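Local coordinates for protein possible adhesin (Caldicellulosiruptor kronotskyensis, PDB 4WA0) that probably helps attach the bacterium to cellulose, this chain being its C-terminal beta-helix domain, which carries a bound magnesium ion, at residues L183-P189 with I204-F210; A140-L146 with V162-V168; A111-V117 with V132-T138; R174-G180 with S196-G202. All coordinates share one frame; numbering follows the deposited sequence.

From the N terminus, contact 3 comes first: 111-117 meets 132-138 after one turn of the coil, with 14 residues between. Contact 2 follows in series, 140-146 with 162-168, beginning just after contact 3. Contacts 4 and 1 then cross, their segments alternating as 174-180, 183-189, 196-202 and 204-210; they close the same stretch of coil on two of its faces. Contacts 3 and 4 lie in the same stack of parallel strands. Contacts 1 and 2 share another stack through neighbouring strands 182-185 and 161-164, and contact 2 goes round the corner into a third, pairing 145-149 with 166-170. Leu175 packs against both Leu183 and Leu167, joining contact 4 to contacts 1 and 2 across the interior.

Contact 1: residues L183-P189 with I204-F210; sequences LYLATTP and ISYSSSF
Leu183 pairs with Ile204 and Tyr184 with Ser205 as parallel strand neighbours, and Leu185 and Tyr206 follow side by side where the second strand has ended. Ser205 N donates to Leu183 O at 2.8 Å, and Leu185 N to Ser205 O. Past the strand ends, Ser208 N takes up Leu185 O, while Ser207 N approaches Thr187 O from above the carbonyl plane at 3.1 Å, a less regular geometry. The hydroxyls Thr188 OG1 and Ser207 OG are hydrogen-bonded at 2.7 Å. Two waters add bridges: one joins Leu183 O to Ser205 OG and lies over a face of the Tyr184 ring, and the other donates to both Ala186 O and Ser208 O.

Among the aromatic contacts, Phe210 has its CG between backbone N and carbonyl carbon (chi1 59°), which brings one ring face over Tyr184 CB, 4.2 Å from the ring centroid. The edge of the same ring, at CE2, lies 3.7 Å from Ala186 N.

The apolar pairs are Leu183 CD2 with Ile204 CG2 (4.0 Å), Leu185 CD1 with Tyr206 CD1 (3.9 Å) and Pro189 CD with Tyr206 CD1 (3.4 Å), the proline crossing the tyrosine at about a right angle.

Strand 182-185 lies between 203-205 and 161-164. Tyr184 stacks on Tyr163, Thr187 OG1 bonds to Asn165 O, and Pro189 and Tyr206 both rest on Ile194 of helix 191-195.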
# COMPACT_ATOMS: atom_id res chain seq x y z
N LEU A 183 -27.32 1.65 10.67
CA LEU A 183 -27.19 2.03 9.26
C LEU A 183 -28.08 3.24 8.96
O LEU A 183 -29.29 3.21 9.26
CB LEU A 183 -27.62 0.91 8.35
CG LEU A 183 -27.59 1.09 6.82
CD1 LEU A 183 -26.22 1.51 6.35
CD2 LEU A 183 -28.13 -0.17 6.16
N TYR A 184 -27.49 4.25 8.35
CA TYR A 184 -28.20 5.47 7.96
C TYR A 184 -28.12 5.61 6.47
O TYR A 184 -27.02 5.60 5.93
CB TYR A 184 -27.64 6.74 8.59
CG TYR A 184 -27.51 6.79 10.12
CD1 TYR A 184 -26.42 6.24 10.77
CD2 TYR A 184 -28.43 7.49 10.89
CE1 TYR A 184 -26.30 6.33 12.17
CE2 TYR A 184 -28.33 7.56 12.25
CZ TYR A 184 -27.24 7.00 12.89
OH TYR A 184 -27.09 7.13 14.24
N LEU A 185 -29.29 5.67 5.79
CA LEU A 185 -29.33 5.79 4.36
C LEU A 185 -30.06 7.04 4.04
O LEU A 185 -31.12 7.29 4.62
CB LEU A 185 -30.07 4.55 3.78
CG LEU A 185 -29.38 3.23 4.03
CD1 LEU A 185 -30.24 2.13 3.50
CD2 LEU A 185 -28.01 3.24 3.35
N ALA A 186 -29.52 7.84 3.13
CA ALA A 186 -30.18 9.11 2.70
C ALA A 186 -31.42 8.87 1.84
O ALA A 186 -32.18 9.75 1.65
CB ALA A 186 -29.18 9.95 1.92
N THR A 187 -31.53 7.69 1.27
CA THR A 187 -32.66 7.29 0.38
C THR A 187 -33.23 6.00 0.88
O THR A 187 -32.74 5.39 1.89
CB THR A 187 -32.09 7.08 -1.07
OG1 THR A 187 -31.05 6.08 -1.06
CG2 THR A 187 -31.51 8.40 -1.63
N THR A 188 -34.26 5.54 0.19
CA THR A 188 -34.94 4.26 0.49
C THR A 188 -34.74 3.28 -0.66
O THR A 188 -35.02 3.63 -1.83
CB THR A 188 -36.47 4.45 0.74
OG1 THR A 188 -36.64 5.29 1.89
CG2 THR A 188 -37.14 3.12 0.96
N PRO A 189 -34.14 2.15 -0.38
CA PRO A 189 -33.88 1.21 -1.46
C PRO A 189 -35.11 0.49 -2.00
O PRO A 189 -36.25 0.72 -1.57
CB PRO A 189 -32.93 0.17 -0.86
CG PRO A 189 -32.68 0.55 0.53
CD PRO A 189 -33.59 1.71 0.92
N ILE A 204 -31.91 0.32 11.16
CA ILE A 204 -31.76 0.94 9.85
C ILE A 204 -32.62 2.17 9.82
O ILE A 204 -33.84 2.04 10.04
CB ILE A 204 -32.19 -0.03 8.72
CG1 ILE A 204 -31.47 -1.34 8.90
CG2 ILE A 204 -31.88 0.62 7.37
CD1 ILE A 204 -31.97 -2.50 8.08
N SER A 205 -32.06 3.33 9.45
CA SER A 205 -32.80 4.58 9.34
C SER A 205 -32.79 4.87 7.86
O SER A 205 -31.74 5.28 7.30
CB SER A 205 -32.16 5.73 10.11
OG SER A 205 -32.09 5.40 11.51
N TYR A 206 -33.93 4.63 7.22
CA TYR A 206 -34.07 4.86 5.76
C TYR A 206 -34.44 6.26 5.46
O TYR A 206 -35.22 6.86 6.21
CB TYR A 206 -35.09 3.93 5.17
CG TYR A 206 -34.84 2.43 5.25
CD1 TYR A 206 -34.01 1.80 4.33
CD2 TYR A 206 -35.54 1.61 6.15
CE1 TYR A 206 -33.84 0.44 4.35
CE2 TYR A 206 -35.39 0.22 6.13
CZ TYR A 206 -34.53 -0.34 5.21
OH TYR A 206 -34.29 -1.68 5.15
N SER A 207 -33.93 6.87 4.39
CA SER A 207 -34.23 8.27 4.04
C SER A 207 -34.13 9.18 5.27
O SER A 207 -35.08 9.91 5.65
CB SER A 207 -35.59 8.41 3.37
OG SER A 207 -35.52 7.77 2.09
N SER A 208 -32.94 9.11 5.86
CA SER A 208 -32.62 9.66 7.18
C SER A 208 -31.97 10.98 6.93
O SER A 208 -31.35 11.20 5.88
CB SER A 208 -31.62 8.65 7.90
OG SER A 208 -31.14 9.23 9.07
N SER A 209 -32.14 11.94 7.83
CA SER A 209 -31.45 13.24 7.77
C SER A 209 -30.31 13.18 8.83
O SER A 209 -30.57 13.09 10.05
CB SER A 209 -32.41 14.43 8.08
OG SER A 209 -33.56 14.48 7.25
N PHE A 210 -29.08 13.24 8.36
CA PHE A 210 -27.88 13.00 9.14
C PHE A 210 -26.78 13.81 8.45
O PHE A 210 -26.88 14.19 7.26
CB PHE A 210 -27.50 11.51 9.21
CG PHE A 210 -27.25 10.87 7.85
CD1 PHE A 210 -26.04 11.07 7.17
CD2 PHE A 210 -28.25 10.17 7.23
CE1 PHE A 210 -25.81 10.48 5.94
CE2 PHE A 210 -28.05 9.62 5.98
CZ PHE A 210 -26.85 9.75 5.36
O HOH W 1 -29.68 3.93 12.03
O HOH W 2 -32.63 11.86 3.53

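Contact 2: residues A140-L146 with V162-V168; sequences ASIRGTL and VYCNSLV
Ala140 CB sits opposite the fork of Val162, 4.1 Å from both CG1 and CG2, a small knob facing two methyls. Further along the same face, Cys164 SG touches both Ile142 CD1 and Leu146 CB, each at 4.0 Å and both to one side of it, and so bears on the strands before and after the corner. Leu146 and Leu167 point the same way, side by side. With Leu167 CG opposite its backbone N (chi1 -179°), CD1 is brought to 3.4 Å from Leu146 O and also packs on Leu146 CD2.

On the opposite face, Tyr163 presents a ring edge to Ala140 O, with CD1 at 3.5 Å, and Thr145 OG1 nestles against Ser166 CB. At the corner, Asn165 CB presses into the angle made by two carbonyls, Gly144 O at 3.2 Å and Arg143 O at 3.3 Å, and a water links Asn165 OD1 to Thr145 OG1.

Strands 140-142 and 162-164 run within 1° of parallel, with a local register shift of one residue, a beta bulge, between Ile142 and Thr145. Parallel pairing both before and after the corner, one turn stacked on the next, is what marks a parallel beta-helix.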
# COMPACT_ATOMS: atom_id res chain seq x y z
N ALA A 140 -18.35 3.93 8.92
CA ALA A 140 -18.17 4.08 7.46
C ALA A 140 -19.02 5.26 7.01
O ALA A 140 -20.14 5.51 7.52
CB ALA A 140 -18.52 2.81 6.68
N SER A 141 -18.44 6.01 6.13
CA SER A 141 -19.04 7.16 5.51
C SER A 141 -18.82 7.05 4.03
O SER A 141 -17.64 7.16 3.54
CB SER A 141 -18.38 8.42 6.10
OG SER A 141 -18.89 9.59 5.51
N ILE A 142 -19.93 6.85 3.31
CA ILE A 142 -19.94 6.59 1.87
C ILE A 142 -20.85 7.58 1.22
O ILE A 142 -22.07 7.50 1.38
CB ILE A 142 -20.37 5.14 1.58
CG1 ILE A 142 -19.42 4.16 2.31
CG2 ILE A 142 -20.53 4.90 0.08
CD1 ILE A 142 -19.85 2.72 2.31
N ARG A 143 -20.29 8.50 0.43
CA ARG A 143 -21.11 9.62 -0.07
C ARG A 143 -21.98 9.23 -1.22
O ARG A 143 -22.93 9.93 -1.53
CB ARG A 143 -20.27 10.85 -0.48
CG ARG A 143 -19.32 11.35 0.57
CD ARG A 143 -20.08 11.79 1.76
NE ARG A 143 -19.19 12.47 2.76
CZ ARG A 143 -19.26 13.74 3.13
NH1 ARG A 143 -20.12 14.56 2.53
NH2 ARG A 143 -18.43 14.20 4.08
N GLY A 144 -21.61 8.17 -1.90
CA GLY A 144 -22.43 7.61 -2.93
C GLY A 144 -23.17 6.35 -2.52
O GLY A 144 -23.74 6.25 -1.44
N THR A 145 -23.13 5.36 -3.38
CA THR A 145 -23.85 4.17 -3.21
C THR A 145 -22.93 3.08 -2.67
O THR A 145 -21.80 2.95 -3.15
CB THR A 145 -24.48 3.69 -4.56
OG1 THR A 145 -25.32 4.74 -5.12
CG2 THR A 145 -25.21 2.34 -4.43
N LEU A 146 -23.44 2.29 -1.78
CA LEU A 146 -22.87 1.01 -1.34
C LEU A 146 -23.63 -0.05 -2.17
O LEU A 146 -24.82 -0.28 -1.97
CB LEU A 146 -23.04 0.81 0.15
CG LEU A 146 -22.60 -0.56 0.71
CD1 LEU A 146 -21.17 -0.88 0.36
CD2 LEU A 146 -22.86 -0.72 2.23
N VAL A 162 -22.82 3.45 10.18
CA VAL A 162 -22.49 3.48 8.75
C VAL A 162 -23.43 4.44 8.07
O VAL A 162 -24.64 4.31 8.25
CB VAL A 162 -22.69 2.09 8.17
CG1 VAL A 162 -22.62 2.17 6.67
CG2 VAL A 162 -21.68 1.14 8.76
N TYR A 163 -22.92 5.34 7.26
CA TYR A 163 -23.72 6.41 6.64
C TYR A 163 -23.50 6.33 5.14
O TYR A 163 -22.35 6.39 4.75
CB TYR A 163 -23.25 7.72 7.14
CG TYR A 163 -23.30 7.96 8.65
CD1 TYR A 163 -22.33 7.45 9.46
CD2 TYR A 163 -24.34 8.71 9.26
CE1 TYR A 163 -22.35 7.65 10.82
CE2 TYR A 163 -24.37 8.94 10.61
CZ TYR A 163 -23.36 8.40 11.38
OH TYR A 163 -23.37 8.56 12.75
N CYS A 164 -24.54 6.12 4.34
CA CYS A 164 -24.43 5.97 2.85
C CYS A 164 -25.55 6.77 2.22
O CYS A 164 -26.62 6.91 2.77
CB CYS A 164 -24.48 4.52 2.22
SG CYS A 164 -23.74 3.24 3.22
N ASN A 165 -25.32 7.24 1.03
CA ASN A 165 -26.43 7.79 0.29
C ASN A 165 -27.48 6.81 -0.14
O ASN A 165 -28.67 7.08 -0.04
CB ASN A 165 -25.90 8.57 -0.96
CG ASN A 165 -27.01 9.26 -1.70
OD1 ASN A 165 -27.42 8.79 -2.77
ND2 ASN A 165 -27.59 10.26 -1.10
N SER A 166 -27.05 5.67 -0.65
CA SER A 166 -27.92 4.67 -1.25
C SER A 166 -27.30 3.30 -1.07
O SER A 166 -26.07 3.17 -0.92
CB SER A 166 -28.06 4.96 -2.76
OG SER A 166 -28.78 6.16 -2.99
N LEU A 167 -28.17 2.30 -1.10
CA LEU A 167 -27.82 0.91 -0.94
C LEU A 167 -28.45 0.08 -2.00
O LEU A 167 -29.67 0.22 -2.27
CB LEU A 167 -28.27 0.44 0.42
CG LEU A 167 -27.94 -1.01 0.75
CD1 LEU A 167 -26.46 -1.36 0.81
CD2 LEU A 167 -28.70 -1.45 1.99
N VAL A 168 -27.65 -0.77 -2.68
CA VAL A 168 -28.16 -1.72 -3.61
C VAL A 168 -27.57 -3.06 -3.25
O VAL A 168 -26.30 -3.18 -3.17
CB VAL A 168 -27.79 -1.33 -5.05
CG1 VAL A 168 -28.12 -2.43 -6.01
CG2 VAL A 168 -28.42 0.01 -5.48
O HOH W 3 -25.66 7.32 -4.53

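Contact 3: residues A111-V117 with V132-T138; sequences AGSYKFV and VNMEVST
Phe116 and Met134, a selenomethionine, meet on the buried face in a Met-aromatic contact. SE approaches the ring edge, 5.1 Å from the centroid of Phe116 and 88° off the ring normal, and lies 3.9 Å from Phe116 CE2. The two side chains cross at about a right angle. The selenomethionine CG also touches Tyr114 O at 3.4 Å. Beside this pair, Tyr114 CE1 packs on Val132 CG1 at 4.0 Å, the two side chains crossing obliquely, and the ring turns an edge to Asn133 O. The phenol is held at its far end by a bond from Tyr114 OH to Gly110 O. Leu127 and Leu108 from other strands close in on this side, completing a tight apolar layer.

The other face is looser and polar. Lys115 and Glu135 extend side by side, yet they form no salt bridge: Lys115 NZ is 5.3 Å from Glu135 OE1, although Lys115 CE comes within 3.8 Å of that oxygen. The lysine bends at its end (chi4 89°), and NZ instead donates a hydrogen bond to Ser113 OG at 2.9 Å. At the turning end of the strands, Val117 CG1 lies 3.5 Å from the hydroxyl Thr138 OG1, while Thr138 N donates to a lone pair of Val117 O.

An unbroken run of backbone bonds from Asn133 N to Ser137 N joins the strands, whose axes lie 15° apart. Parallel strands paired in register from one turn to the next, with an apolar inner face, are what a parallel beta-helix is built from.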
# COMPACT_ATOMS: atom_id res chain seq x y z
N ALA A 111 -12.32 -12.02 -4.77
CA ALA A 111 -12.66 -12.65 -3.52
C ALA A 111 -11.66 -12.33 -2.42
O ALA A 111 -10.50 -12.16 -2.72
CB ALA A 111 -12.72 -14.13 -3.71
N GLY A 112 -12.11 -12.27 -1.19
CA GLY A 112 -11.26 -11.97 -0.10
C GLY A 112 -12.02 -11.40 1.07
O GLY A 112 -13.20 -11.11 0.96
N SER A 113 -11.30 -11.27 2.17
CA SER A 113 -11.82 -10.69 3.39
C SER A 113 -11.22 -9.26 3.55
O SER A 113 -9.96 -9.11 3.68
CB SER A 113 -11.48 -11.57 4.57
OG SER A 113 -11.96 -10.99 5.78
N TYR A 114 -12.11 -8.29 3.47
CA TYR A 114 -11.74 -6.88 3.55
C TYR A 114 -12.30 -6.36 4.86
O TYR A 114 -13.53 -6.19 4.99
CB TYR A 114 -12.26 -6.14 2.33
CG TYR A 114 -11.86 -6.67 0.97
CD1 TYR A 114 -12.56 -7.73 0.35
CD2 TYR A 114 -10.82 -6.11 0.25
CE1 TYR A 114 -12.18 -8.18 -0.89
CE2 TYR A 114 -10.49 -6.55 -1.00
CZ TYR A 114 -11.14 -7.59 -1.56
OH TYR A 114 -10.74 -8.01 -2.81
N LYS A 115 -11.42 -6.05 5.83
CA LYS A 115 -11.84 -5.68 7.17
C LYS A 115 -11.28 -4.29 7.51
O LYS A 115 -10.09 -4.07 7.39
CB LYS A 115 -11.33 -6.67 8.23
CG LYS A 115 -11.82 -8.08 7.98
CD LYS A 115 -11.42 -8.95 9.20
CE LYS A 115 -11.83 -10.41 9.05
NZ LYS A 115 -10.68 -11.08 8.37
N PHE A 116 -12.18 -3.36 7.78
CA PHE A 116 -11.85 -1.97 8.05
C PHE A 116 -12.44 -1.58 9.38
O PHE A 116 -13.60 -1.85 9.64
CB PHE A 116 -12.35 -1.09 6.94
CG PHE A 116 -11.81 -1.50 5.56
CD1 PHE A 116 -10.45 -1.56 5.35
CD2 PHE A 116 -12.66 -1.83 4.50
CE1 PHE A 116 -9.95 -1.98 4.12
CE2 PHE A 116 -12.17 -2.20 3.26
CZ PHE A 116 -10.81 -2.29 3.08
N VAL A 117 -11.70 -0.86 10.20
CA VAL A 117 -12.29 -0.20 11.35
C VAL A 117 -13.10 1.00 10.92
O VAL A 117 -14.30 1.09 11.30
CB VAL A 117 -11.24 0.13 12.42
CG1 VAL A 117 -11.87 0.89 13.58
CG2 VAL A 117 -10.49 -1.09 12.88
N VAL A 132 -16.42 -12.10 -2.09
CA VAL A 132 -16.01 -10.74 -1.79
C VAL A 132 -16.75 -10.32 -0.49
O VAL A 132 -17.98 -10.02 -0.54
CB VAL A 132 -16.38 -9.79 -2.90
CG1 VAL A 132 -15.83 -8.38 -2.56
CG2 VAL A 132 -15.82 -10.25 -4.23
N ASN A 133 -16.05 -10.32 0.63
CA ASN A 133 -16.70 -10.13 1.95
C ASN A 133 -16.03 -8.99 2.68
O ASN A 133 -14.81 -9.05 2.95
CB ASN A 133 -16.55 -11.39 2.75
CG ASN A 133 -17.34 -12.54 2.17
OD1 ASN A 133 -18.45 -12.35 1.74
ND2 ASN A 133 -16.70 -13.70 2.03
N MSE A 134 -16.75 -7.90 2.90
CA MSE A 134 -16.27 -6.78 3.71
C MSE A 134 -16.87 -6.67 5.03
O MSE A 134 -18.10 -6.88 5.20
CB MSE A 134 -16.56 -5.52 2.90
CG MSE A 134 -15.91 -4.32 3.54
SE MSE A 134 -16.01 -2.66 2.47
CE MSE A 134 -17.85 -2.36 2.77
N GLU A 135 -16.08 -6.29 6.01
CA GLU A 135 -16.61 -6.05 7.39
C GLU A 135 -16.20 -4.65 7.78
O GLU A 135 -15.03 -4.28 7.55
CB GLU A 135 -16.03 -6.97 8.43
CG GLU A 135 -16.32 -8.39 8.10
CD GLU A 135 -15.94 -9.44 9.12
OE1 GLU A 135 -15.26 -9.16 10.14
OE2 GLU A 135 -16.35 -10.57 8.82
N VAL A 136 -17.09 -3.91 8.43
CA VAL A 136 -16.79 -2.59 8.98
C VAL A 136 -16.98 -2.68 10.47
O VAL A 136 -18.07 -3.07 10.94
CB VAL A 136 -17.67 -1.49 8.38
CG1 VAL A 136 -17.38 -0.18 9.11
CG2 VAL A 136 -17.44 -1.39 6.88
N SER A 137 -15.92 -2.40 11.23
CA SER A 137 -16.06 -2.65 12.68
C SER A 137 -16.60 -1.46 13.46
O SER A 137 -17.27 -1.71 14.51
CB SER A 137 -14.76 -3.28 13.27
OG SER A 137 -13.74 -2.40 13.36
N THR A 138 -16.31 -0.24 13.05
CA THR A 138 -16.72 0.96 13.81
C THR A 138 -17.54 2.01 13.03
O THR A 138 -18.60 2.47 13.46
CB THR A 138 -15.48 1.57 14.52
OG1 THR A 138 -14.90 0.56 15.34
CG2 THR A 138 -15.79 2.75 15.36

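Contact 4: residues R174-G180 with S196-G202; sequences RLILENG and SIQNNGG
Leu177 holds CG opposite its carbonyl carbon (chi1 -81°), and the next torsion carries CD1 to Ile197 CG2, 3.9 Å away. Across from it, Asn199 has CG opposite its own backbone N (chi1 -175°), which brings OD1 across toward Leu177, alongside its CB at 3.6 Å. That oxygen is also fixed from its own segment: it accepts Gly202 N at 2.8 Å, an Asx motif, and a weak return bond runs from Asn199 ND2 to Gly202 O. Leu175 CD2 extends the apolar row by touching Ile197 CG1 at 4.2 Å.

On the opposite face, Ile176 CG2 lies beside Asn200 ND2, 3.8 Å apart, the side chains pointing the same way. That amide donates to Gln198 OE1, in its carbonyl plane on a lone pair. The neighbouring approach of Arg174 to Gln198 pairs donor with donor, and both residues were modelled in two conformers, so its details are doubtful.

Backbone bonds follow the regular parallel pattern from Leu175 N to Asn200 N. The last of these leads to Leu177 O, against which Asn200 CB is set at 3.2 Å. Beyond the strands, Gly180 N reaches Gly201 O at 2.9 Å from above the carbonyl plane; Gly201 turns with a positive phi of 84°.

Strand 197-199 ends its stack on one side, and Ile204 leans on Leu177 and Ile197 from within, as expected for a terminal coil of a parallel beta-helix.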
# COMPACT_ATOMS: atom_id res chain seq x y z
N ARG A 174 -25.75 -10.16 0.36
CA ARG A 174 -26.34 -9.89 1.69
C ARG A 174 -25.65 -8.72 2.33
O ARG A 174 -24.45 -8.49 2.07
CB ARG A 174 -26.15 -11.06 2.68
CG ARG A 174 -27.05 -12.26 2.43
CD ARG A 174 -26.87 -13.25 3.60
NE ARG A 174 -25.50 -13.76 3.69
CZ ARG A 174 -24.99 -14.43 4.71
NH1 ARG A 174 -25.74 -14.73 5.78
NH2 ARG A 174 -23.70 -14.83 4.66
N LEU A 175 -26.43 -8.00 3.11
CA LEU A 175 -25.89 -6.98 4.02
C LEU A 175 -26.34 -7.44 5.41
O LEU A 175 -27.57 -7.66 5.62
CB LEU A 175 -26.33 -5.56 3.71
CG LEU A 175 -26.04 -4.54 4.84
CD1 LEU A 175 -24.60 -4.24 4.83
CD2 LEU A 175 -26.77 -3.24 4.56
N ILE A 176 -25.36 -7.63 6.33
CA ILE A 176 -25.63 -8.14 7.66
C ILE A 176 -25.36 -7.08 8.70
O ILE A 176 -24.25 -6.48 8.70
CB ILE A 176 -24.76 -9.37 7.92
CG1 ILE A 176 -25.02 -10.42 6.84
CG2 ILE A 176 -25.01 -9.89 9.35
CD1 ILE A 176 -23.80 -11.15 6.34
N LEU A 177 -26.36 -6.80 9.57
CA LEU A 177 -26.14 -5.91 10.71
C LEU A 177 -26.05 -6.74 11.98
O LEU A 177 -26.89 -7.59 12.23
CB LEU A 177 -27.24 -4.92 10.92
CG LEU A 177 -27.27 -3.65 10.10
CD1 LEU A 177 -27.67 -3.99 8.68
CD2 LEU A 177 -28.19 -2.58 10.66
N GLU A 178 -24.93 -6.59 12.72
CA GLU A 178 -24.86 -7.24 14.03
C GLU A 178 -25.53 -6.35 15.06
O GLU A 178 -25.94 -5.20 14.81
CB GLU A 178 -23.42 -7.48 14.45
CG GLU A 178 -22.69 -8.43 13.53
CD GLU A 178 -21.27 -8.76 14.04
OE1 GLU A 178 -20.69 -8.03 14.95
OE2 GLU A 178 -20.76 -9.77 13.51
N ASN A 179 -25.65 -6.88 16.28
CA ASN A 179 -26.35 -6.16 17.37
C ASN A 179 -25.83 -4.74 17.58
O ASN A 179 -24.63 -4.53 17.73
CB ASN A 179 -26.13 -6.98 18.65
CG ASN A 179 -26.92 -6.49 19.82
OD1 ASN A 179 -26.46 -5.63 20.58
ND2 ASN A 179 -28.09 -7.02 19.99
N GLY A 180 -26.72 -3.77 17.62
CA GLY A 180 -26.41 -2.37 17.87
C GLY A 180 -25.77 -1.62 16.74
O GLY A 180 -25.55 -0.39 16.85
N SER A 196 -32.70 -8.40 1.26
CA SER A 196 -31.35 -8.92 1.31
C SER A 196 -30.56 -8.43 2.52
O SER A 196 -29.39 -8.78 2.66
CB SER A 196 -30.59 -8.56 0.03
OG SER A 196 -31.17 -9.11 -1.08
N ILE A 197 -31.21 -7.69 3.40
CA ILE A 197 -30.60 -7.18 4.62
C ILE A 197 -30.99 -8.17 5.70
O ILE A 197 -32.18 -8.51 5.84
CB ILE A 197 -31.06 -5.75 4.94
CG1 ILE A 197 -30.66 -4.77 3.84
CG2 ILE A 197 -30.46 -5.33 6.31
CD1 ILE A 197 -31.28 -3.42 4.05
N GLN A 198 -30.00 -8.62 6.48
CA GLN A 198 -30.21 -9.47 7.64
C GLN A 198 -29.85 -8.67 8.88
O GLN A 198 -28.67 -8.47 9.15
CB GLN A 198 -29.27 -10.64 7.52
CG GLN A 198 -29.45 -11.78 8.50
CD GLN A 198 -28.30 -12.73 8.35
OE1 GLN A 198 -27.48 -12.87 9.29
NE2 GLN A 198 -28.15 -13.32 7.13
N ASN A 199 -30.86 -8.21 9.61
CA ASN A 199 -30.70 -7.24 10.70
C ASN A 199 -30.81 -8.01 11.97
O ASN A 199 -31.94 -8.34 12.42
CB ASN A 199 -31.76 -6.16 10.63
CG ASN A 199 -31.55 -5.08 11.68
OD1 ASN A 199 -30.53 -5.12 12.38
ND2 ASN A 199 -32.45 -4.09 11.74
N ASN A 200 -29.65 -8.28 12.56
CA ASN A 200 -29.58 -9.07 13.82
C ASN A 200 -29.48 -8.17 15.04
O ASN A 200 -28.46 -8.19 15.77
CB ASN A 200 -28.41 -10.02 13.74
CG ASN A 200 -28.55 -11.03 12.63
OD1 ASN A 200 -29.64 -11.51 12.31
ND2 ASN A 200 -27.43 -11.31 11.97
N GLY A 201 -30.52 -7.39 15.29
CA GLY A 201 -30.56 -6.49 16.43
C GLY A 201 -29.89 -5.13 16.26
O GLY A 201 -29.54 -4.48 17.27
N GLY A 202 -29.69 -4.70 15.02
CA GLY A 202 -29.26 -3.36 14.73
C GLY A 202 -30.42 -2.47 14.34
O GLY A 202 -31.62 -2.81 14.58